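Local coordinates for protein dextranase (Pseudarthrobacter oxydans, PDB 6NZS) that hydrolyses internal alpha-1,6-glucosidic linkages of dextran, acting as an endo-dextranase of glycosyl hydrolase family 49, at residues A[276-281]-A[314-319]; A[503-508]-A[548-553]; A[465-470]-A[531-536]. All blocks are in the same frame, centred on the assembly; numbering follows the deposited sequence.

Interaction 1. Residues A[276-281]-A[314-319]; sequences YKVTGY and KMLQFA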
# COMPACT_ATOMS: atom_id res chain seq x y z
N TYR A 276 -3.12 -2.05 22.45
CA TYR A 276 -2.61 -0.82 21.86
C TYR A 276 -3.62 -0.34 20.82
O TYR A 276 -4.35 -1.13 20.23
CB TYR A 276 -1.28 -1.06 21.14
CG TYR A 276 -0.16 -1.43 22.08
CD1 TYR A 276 0.57 -0.45 22.75
CD2 TYR A 276 0.16 -2.75 22.33
CE1 TYR A 276 1.59 -0.77 23.62
CE2 TYR A 276 1.18 -3.09 23.21
CZ TYR A 276 1.89 -2.10 23.85
OH TYR A 276 2.90 -2.44 24.73
N LYS A 277 -3.67 0.98 20.62
CA LYS A 277 -4.54 1.55 19.60
C LYS A 277 -3.82 2.70 18.92
O LYS A 277 -3.25 3.57 19.58
CB LYS A 277 -5.85 2.08 20.20
CG LYS A 277 -6.80 0.99 20.69
CD LYS A 277 -8.08 1.57 21.28
CE LYS A 277 -9.07 0.46 21.62
NZ LYS A 277 -10.27 0.96 22.35
N VAL A 278 -3.86 2.70 17.59
CA VAL A 278 -3.51 3.87 16.80
C VAL A 278 -4.70 4.06 15.86
O VAL A 278 -4.93 3.22 14.99
CB VAL A 278 -2.21 3.67 16.00
CG1 VAL A 278 -1.97 4.86 15.08
CG2 VAL A 278 -1.03 3.46 16.97
N THR A 279 -5.50 5.10 16.10
CA THR A 279 -6.76 5.24 15.38
C THR A 279 -6.96 6.69 14.97
O THR A 279 -6.25 7.59 15.42
CB THR A 279 -7.96 4.77 16.22
OG1 THR A 279 -8.14 5.65 17.34
CG2 THR A 279 -7.75 3.35 16.72
N GLY A 280 -7.95 6.89 14.11
CA GLY A 280 -8.43 8.20 13.72
C GLY A 280 -8.18 8.49 12.25
O GLY A 280 -7.23 8.01 11.64
N TYR A 281 -9.04 9.34 11.68
CA TYR A 281 -8.97 9.67 10.26
C TYR A 281 -8.02 10.83 9.95
O TYR A 281 -8.29 11.61 9.03
CB TYR A 281 -10.37 9.97 9.73
CG TYR A 281 -11.31 8.78 9.66
CD1 TYR A 281 -10.95 7.61 9.01
CD2 TYR A 281 -12.58 8.86 10.21
CE1 TYR A 281 -11.84 6.54 8.91
CE2 TYR A 281 -13.46 7.81 10.13
CZ TYR A 281 -13.10 6.65 9.48
OH TYR A 281 -14.00 5.61 9.38
N LYS A 314 10.90 3.76 11.29
CA LYS A 314 9.67 3.15 10.81
C LYS A 314 8.53 4.09 11.16
O LYS A 314 8.59 4.83 12.14
CB LYS A 314 9.45 1.80 11.49
CG LYS A 314 10.70 0.92 11.54
CD LYS A 314 11.09 0.42 10.15
CE LYS A 314 12.04 -0.78 10.22
NZ LYS A 314 13.30 -0.45 10.97
N MET A 315 7.48 4.08 10.34
CA MET A 315 6.37 4.98 10.65
C MET A 315 5.64 4.54 11.91
O MET A 315 5.25 5.38 12.73
CB MET A 315 5.41 5.10 9.46
CG MET A 315 6.04 5.77 8.22
SD MET A 315 6.63 7.46 8.51
CE MET A 315 5.08 8.30 8.85
N LEU A 316 5.47 3.23 12.09
CA LEU A 316 4.84 2.65 13.27
C LEU A 316 5.60 1.40 13.66
O LEU A 316 5.84 0.52 12.83
CB LEU A 316 3.38 2.29 12.98
CG LEU A 316 2.43 3.45 12.68
CD1 LEU A 316 1.11 2.90 12.17
CD2 LEU A 316 2.23 4.33 13.89
N GLN A 317 5.98 1.31 14.94
CA GLN A 317 6.71 0.15 15.43
C GLN A 317 6.20 -0.22 16.82
O GLN A 317 5.92 0.66 17.63
CB GLN A 317 8.22 0.40 15.48
CG GLN A 317 9.00 -0.72 16.17
CD GLN A 317 10.48 -0.65 15.90
OE1 GLN A 317 10.92 0.01 14.95
NE2 GLN A 317 11.27 -1.33 16.73
N PHE A 318 6.09 -1.52 17.07
CA PHE A 318 5.60 -2.04 18.33
C PHE A 318 6.52 -3.14 18.83
O PHE A 318 7.28 -3.75 18.07
CB PHE A 318 4.19 -2.61 18.18
CG PHE A 318 3.17 -1.57 17.87
CD1 PHE A 318 2.95 -1.16 16.56
CD2 PHE A 318 2.44 -1.00 18.88
CE1 PHE A 318 2.00 -0.19 16.28
CE2 PHE A 318 1.50 -0.03 18.62
CZ PHE A 318 1.28 0.38 17.32
N ALA A 319 6.43 -3.40 20.13
CA ALA A 319 7.14 -4.49 20.79
C ALA A 319 6.11 -5.45 21.35
O ALA A 319 5.15 -5.03 22.01
CB ALA A 319 8.02 -3.95 21.92
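Strand segments 276-279 and 316-319, joined through the rings of Tyr276 and Phe318, run nearly antiparallel (171°) with axes 10.4 Å apart at closest approach. That spacing excludes backbone pairing and is what is expected of two walls facing each other across the interior of a parallel beta-helix. Tyr276 lies opposite Phe318 and Val278 opposite Leu316, and all four side chains leave the backbone toward the opposite strand. The aromatic pair is an offset edge-to-face stack: ring centroids are 5.7 Å apart, the planes meet at 67°, and Phe318 turns its edge to one face of Tyr276, with CD2 lying above that face toward the rim. Beside this, Tyr276 CB touches Phe318 CE2 at 3.9 Å. Val278 splits its branches between two partners. Val278 CG2 meets Phe318 CZ at the ring edge, in plane, at 3.9 Å; CG1, anti to the backbone N (chi1 174°), reaches Leu316 CD2 at 4.4 Å. Apolar and aromatic groups carry the contact; the Tyr276 hydroxyl is bonded to Gln273 N. Strand 275-279 pairs with strands 253-256 and 325-335 in one wall, and strand 316-320 lies between strands 266-268 and 342-346 in the other, from which Phe268 stacks on Phe318 and also meets the Tyr276 ring.

Interaction 2. Residues A[503-508]-A[548-553]; sequences KNLNID and ENYSVG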
# COMPACT_ATOMS: atom_id res chain seq x y z
N LYS A 503 -7.43 -17.89 -6.95
CA LYS A 503 -8.70 -17.94 -7.67
C LYS A 503 -9.04 -16.56 -8.20
O LYS A 503 -9.00 -15.57 -7.46
CB LYS A 503 -9.82 -18.44 -6.76
CG LYS A 503 -11.15 -18.60 -7.48
CD LYS A 503 -12.20 -19.28 -6.61
CE LYS A 503 -13.49 -19.49 -7.39
NZ LYS A 503 -14.46 -20.36 -6.67
N ASN A 504 -9.38 -16.48 -9.48
CA ASN A 504 -9.75 -15.23 -10.13
C ASN A 504 -8.65 -14.16 -10.03
O ASN A 504 -8.91 -12.99 -9.73
CB ASN A 504 -11.11 -14.68 -9.66
CG ASN A 504 -11.61 -13.54 -10.54
OD1 ASN A 504 -11.29 -13.47 -11.73
ND2 ASN A 504 -12.37 -12.62 -9.95
N LEU A 505 -7.41 -14.58 -10.29
CA LEU A 505 -6.38 -13.62 -10.67
C LEU A 505 -6.70 -13.22 -12.10
O LEU A 505 -6.50 -14.00 -13.04
CB LEU A 505 -5.00 -14.27 -10.59
CG LEU A 505 -3.86 -13.45 -11.21
CD1 LEU A 505 -3.73 -12.10 -10.51
CD2 LEU A 505 -2.54 -14.21 -11.18
N ASN A 506 -7.24 -12.01 -12.28
CA ASN A 506 -7.66 -11.53 -13.59
C ASN A 506 -6.81 -10.33 -13.95
O ASN A 506 -6.84 -9.30 -13.26
CB ASN A 506 -9.17 -11.25 -13.65
CG ASN A 506 -9.62 -10.17 -12.68
OD1 ASN A 506 -9.82 -9.02 -13.08
ND2 ASN A 506 -9.83 -10.54 -11.42
N ILE A 507 -6.03 -10.48 -15.01
CA ILE A 507 -5.08 -9.46 -15.46
C ILE A 507 -5.60 -8.89 -16.77
O ILE A 507 -5.95 -9.64 -17.69
CB ILE A 507 -3.68 -10.07 -15.62
CG1 ILE A 507 -3.15 -10.55 -14.26
CG2 ILE A 507 -2.71 -9.08 -16.26
CD1 ILE A 507 -1.85 -11.34 -14.36
N ASP A 508 -5.66 -7.56 -16.87
CA ASP A 508 -6.17 -6.94 -18.09
C ASP A 508 -5.28 -7.26 -19.29
O ASP A 508 -5.77 -7.61 -20.37
CB ASP A 508 -6.27 -5.42 -17.94
CG ASP A 508 -7.54 -4.97 -17.25
OD1 ASP A 508 -8.39 -5.82 -16.94
OD2 ASP A 508 -7.67 -3.75 -17.02
N GLU A 548 -7.04 -21.17 -10.43
CA GLU A 548 -8.43 -21.35 -10.85
C GLU A 548 -8.94 -20.03 -11.42
O GLU A 548 -8.92 -19.01 -10.73
CB GLU A 548 -9.29 -21.76 -9.65
CG GLU A 548 -10.74 -21.99 -10.01
CD GLU A 548 -11.59 -22.40 -8.82
OE1 GLU A 548 -11.06 -22.48 -7.69
OE2 GLU A 548 -12.80 -22.64 -9.02
N ASN A 549 -9.38 -20.04 -12.68
CA ASN A 549 -9.85 -18.82 -13.34
C ASN A 549 -8.78 -17.73 -13.34
O ASN A 549 -9.07 -16.56 -13.11
CB ASN A 549 -11.16 -18.30 -12.75
CG ASN A 549 -12.24 -19.34 -12.78
OD1 ASN A 549 -12.27 -20.19 -13.67
ND2 ASN A 549 -13.15 -19.28 -11.80
N TYR A 550 -7.53 -18.13 -13.54
CA TYR A 550 -6.48 -17.20 -13.91
C TYR A 550 -6.75 -16.74 -15.34
O TYR A 550 -6.91 -17.58 -16.23
CB TYR A 550 -5.13 -17.92 -13.81
CG TYR A 550 -3.92 -17.28 -14.46
CD1 TYR A 550 -3.77 -15.89 -14.50
CD2 TYR A 550 -2.92 -18.06 -15.02
CE1 TYR A 550 -2.65 -15.32 -15.08
CE2 TYR A 550 -1.81 -17.51 -15.60
CZ TYR A 550 -1.68 -16.13 -15.63
OH TYR A 550 -0.57 -15.58 -16.22
N SER A 551 -6.87 -15.44 -15.55
CA SER A 551 -7.24 -14.94 -16.87
C SER A 551 -6.38 -13.75 -17.26
O SER A 551 -5.93 -12.98 -16.40
CB SER A 551 -8.73 -14.57 -16.96
OG SER A 551 -9.04 -13.43 -16.16
N VAL A 552 -6.16 -13.61 -18.56
CA VAL A 552 -5.48 -12.47 -19.16
C VAL A 552 -6.36 -11.96 -20.29
O VAL A 552 -6.75 -12.74 -21.16
CB VAL A 552 -4.09 -12.84 -19.70
CG1 VAL A 552 -3.37 -11.59 -20.15
CG2 VAL A 552 -3.27 -13.60 -18.64
N GLY A 553 -6.69 -10.67 -20.26
CA GLY A 553 -7.54 -10.12 -21.30
C GLY A 553 -8.90 -10.78 -21.39
O GLY A 553 -9.52 -10.79 -22.46
O HOH W 1 -12.79 -22.75 -5.68
O HOH W 2 -10.45 -14.47 -14.08
O HOH W 3 -6.43 -17.36 -10.72
O HOH W 4 -8.48 -11.08 -17.45
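Glu548 pairs with Lys503 in parallel strands from successive coils of the beta-helix; the end-to-end directions of the two segments differ by 6° and the register advances residue for residue. Their extended side chains lie side by side, Glu548 OE1 3.6 Å from Lys503 CD, and a long salt bridge joins Glu548 OE2 to Lys503 NZ at 3.7 Å. Water 1 links NZ to OE1, while His501 and Thr587 also bind this carboxylate. An alanine in place of Lys503 would probably cost Glu548 the ammonium group and the methylene chain beside it, and water 1 one of its anchors, leaving the carboxylate to His501 and Thr587. The Glu548 carbonyl O accepts from Asn504 N at 2.9 Å. Asn549, like Asn504 beside it, has positive phi, so both chains kink in step; its OD1 is held by Thr587 N. At Tyr550 the ring lies alongside Leu505, Tyr550 CD1 3.9 Å from Leu505 CD2, and CE1 meets Ile507 CD1 at 4.1 Å, while its hydroxyl bonds Gly570 O. Ser551 N donates to Leu505 O, and Ser551 O accepts from Ile507 N at 2.9 Å. Ser551 OG, between backbone N and carbonyl carbon (chi1 68°), sits 3.3 Å from Asn506 CB and binds waters 2 and 4. Past Val552, which packs on Trp510 and Leu569, Gly553 N donates to Ile507 O at 2.9 Å with an N-H...O angle of 155°.

Interaction 3. Residues A[465-470]-A[531-536]; sequences ADPNTT and EKVTIG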
# COMPACT_ATOMS: atom_id res chain seq x y z
N ALA A 465 17.19 -22.89 1.02
CA ALA A 465 15.89 -23.39 1.46
C ALA A 465 16.03 -24.26 2.71
O ALA A 465 17.13 -24.67 3.10
CB ALA A 465 15.21 -24.17 0.35
N ASP A 466 14.90 -24.54 3.35
CA ASP A 466 14.83 -25.42 4.51
C ASP A 466 13.66 -26.38 4.35
O ASP A 466 12.50 -26.00 4.57
CB ASP A 466 14.69 -24.62 5.80
CG ASP A 466 14.84 -25.48 7.06
OD1 ASP A 466 14.87 -26.72 6.93
OD2 ASP A 466 14.92 -24.90 8.16
N PRO A 467 13.93 -27.64 3.98
CA PRO A 467 12.83 -28.62 3.84
C PRO A 467 12.10 -28.93 5.13
O PRO A 467 11.04 -29.57 5.08
CB PRO A 467 13.55 -29.87 3.31
CG PRO A 467 14.85 -29.38 2.77
CD PRO A 467 15.23 -28.21 3.62
N ASN A 468 12.61 -28.49 6.28
CA ASN A 468 11.94 -28.69 7.55
C ASN A 468 11.01 -27.55 7.93
O ASN A 468 10.59 -27.47 9.08
CB ASN A 468 12.97 -28.95 8.66
CG ASN A 468 13.80 -30.19 8.39
OD1 ASN A 468 13.30 -31.19 7.89
ND2 ASN A 468 15.08 -30.13 8.73
N THR A 469 10.69 -26.67 6.98
CA THR A 469 9.69 -25.63 7.16
C THR A 469 8.61 -25.82 6.09
O THR A 469 8.87 -26.41 5.04
CB THR A 469 10.30 -24.23 7.05
OG1 THR A 469 10.88 -24.05 5.75
CG2 THR A 469 11.39 -24.03 8.11
N THR A 470 7.40 -25.34 6.39
CA THR A 470 6.27 -25.53 5.50
C THR A 470 5.42 -24.27 5.41
O THR A 470 5.02 -23.71 6.44
CB THR A 470 5.39 -26.70 5.97
OG1 THR A 470 6.20 -27.88 6.08
CG2 THR A 470 4.29 -26.97 4.97
N GLU A 531 19.16 -31.27 -0.19
CA GLU A 531 17.81 -31.81 -0.08
C GLU A 531 16.82 -30.76 -0.55
O GLU A 531 16.81 -29.63 -0.04
CB GLU A 531 17.52 -32.19 1.37
CG GLU A 531 16.13 -32.78 1.58
CD GLU A 531 15.82 -33.05 3.04
OE1 GLU A 531 16.73 -32.92 3.88
OE2 GLU A 531 14.65 -33.38 3.34
N LYS A 532 15.98 -31.13 -1.51
CA LYS A 532 15.02 -30.21 -2.10
C LYS A 532 13.77 -30.10 -1.24
O LYS A 532 13.29 -31.09 -0.69
CB LYS A 532 14.59 -30.71 -3.49
CG LYS A 532 15.47 -30.27 -4.63
CD LYS A 532 14.71 -30.25 -5.94
CE LYS A 532 15.63 -30.60 -7.09
NZ LYS A 532 15.01 -30.29 -8.41
N VAL A 533 13.24 -28.88 -1.14
CA VAL A 533 11.88 -28.74 -0.63
C VAL A 533 10.91 -29.42 -1.60
O VAL A 533 11.22 -29.65 -2.78
CB VAL A 533 11.46 -27.28 -0.39
CG1 VAL A 533 12.45 -26.60 0.54
CG2 VAL A 533 11.34 -26.53 -1.71
N THR A 534 9.73 -29.73 -1.10
CA THR A 534 8.69 -30.36 -1.90
C THR A 534 7.55 -29.38 -2.12
O THR A 534 7.24 -28.55 -1.26
CB THR A 534 8.17 -31.62 -1.22
OG1 THR A 534 7.52 -31.27 0.01
CG2 THR A 534 9.32 -32.57 -0.91
N ILE A 535 6.94 -29.47 -3.30
CA ILE A 535 5.66 -28.82 -3.57
C ILE A 535 4.61 -29.92 -3.62
O ILE A 535 4.81 -30.95 -4.27
CB ILE A 535 5.68 -28.01 -4.87
CG1 ILE A 535 6.81 -26.99 -4.82
CG2 ILE A 535 4.34 -27.33 -5.08
CD1 ILE A 535 7.07 -26.33 -6.13
N GLY A 536 3.51 -29.71 -2.90
CA GLY A 536 2.49 -30.72 -2.81
C GLY A 536 1.96 -31.15 -4.17
O GLY A 536 2.06 -30.43 -5.17
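Glu531 lays its side chain obliquely across the ring of Pro467, and its atoms can be followed outward. Glu531 CB is 4.1 Å from Pro467 CG; Glu531 CG, set anti to the backbone N (chi1 -179°), closes to 3.8 Å from that same ring carbon. Glu531 CD stays at 3.8 Å from Pro467 CG, and at the tip Glu531 OE2 turns to Pro467 CB at 3.7 Å, with OE1 further off. The Glu531 carbonyl O also approaches Pro467 CG, at 3.4 Å, so one ring carbon is met by both backbone and side chain. Farther along, Val533 CG1 rests 3.7 Å from Ala465 CB and near the Pro467 backbone. The proline stands at the second position of a type I turn from Asp466 to Thr469. Two bonds converge on Asp466 O, from Thr469 N and from Thr469 OG1, the latter at 2.8 Å, and Asp466 OD1 takes Asn468 N at 2.9 Å in an Asx turn. The corner so fixed leads into strand 469-482. Segment 531-536 belongs to the loop between strands 521-524 and 545-552; Val533 is tied by a backbone hydrogen bond to Tyr525, and Thr534 N donates to Asp496 OD1 of strand 495-507.

How the interactions relate
Interaction 1 is the buried one, an apolar and aromatic contact between two facing walls of the beta-helix; interactions 2 and 3 are partly buried, and the centre of interaction 3 lies about 30 Å from that of the chain, the farthest of the three. Interaction 2 alone is a true strand pairing, carried by backbone hydrogen bonds with waters and a long Lys-Glu salt bridge on one face. Interaction 3 instead packs a turn on a loop without hydrogen bonds between its segments. The latter two involve neighbouring strands, 469-482 and 495-507, and their segments alternate along the chain, yet their nearest atoms remain about 14 Å apart. Interaction 1 closes earlier in the sequence, its centre about 35 Å from the centre of either.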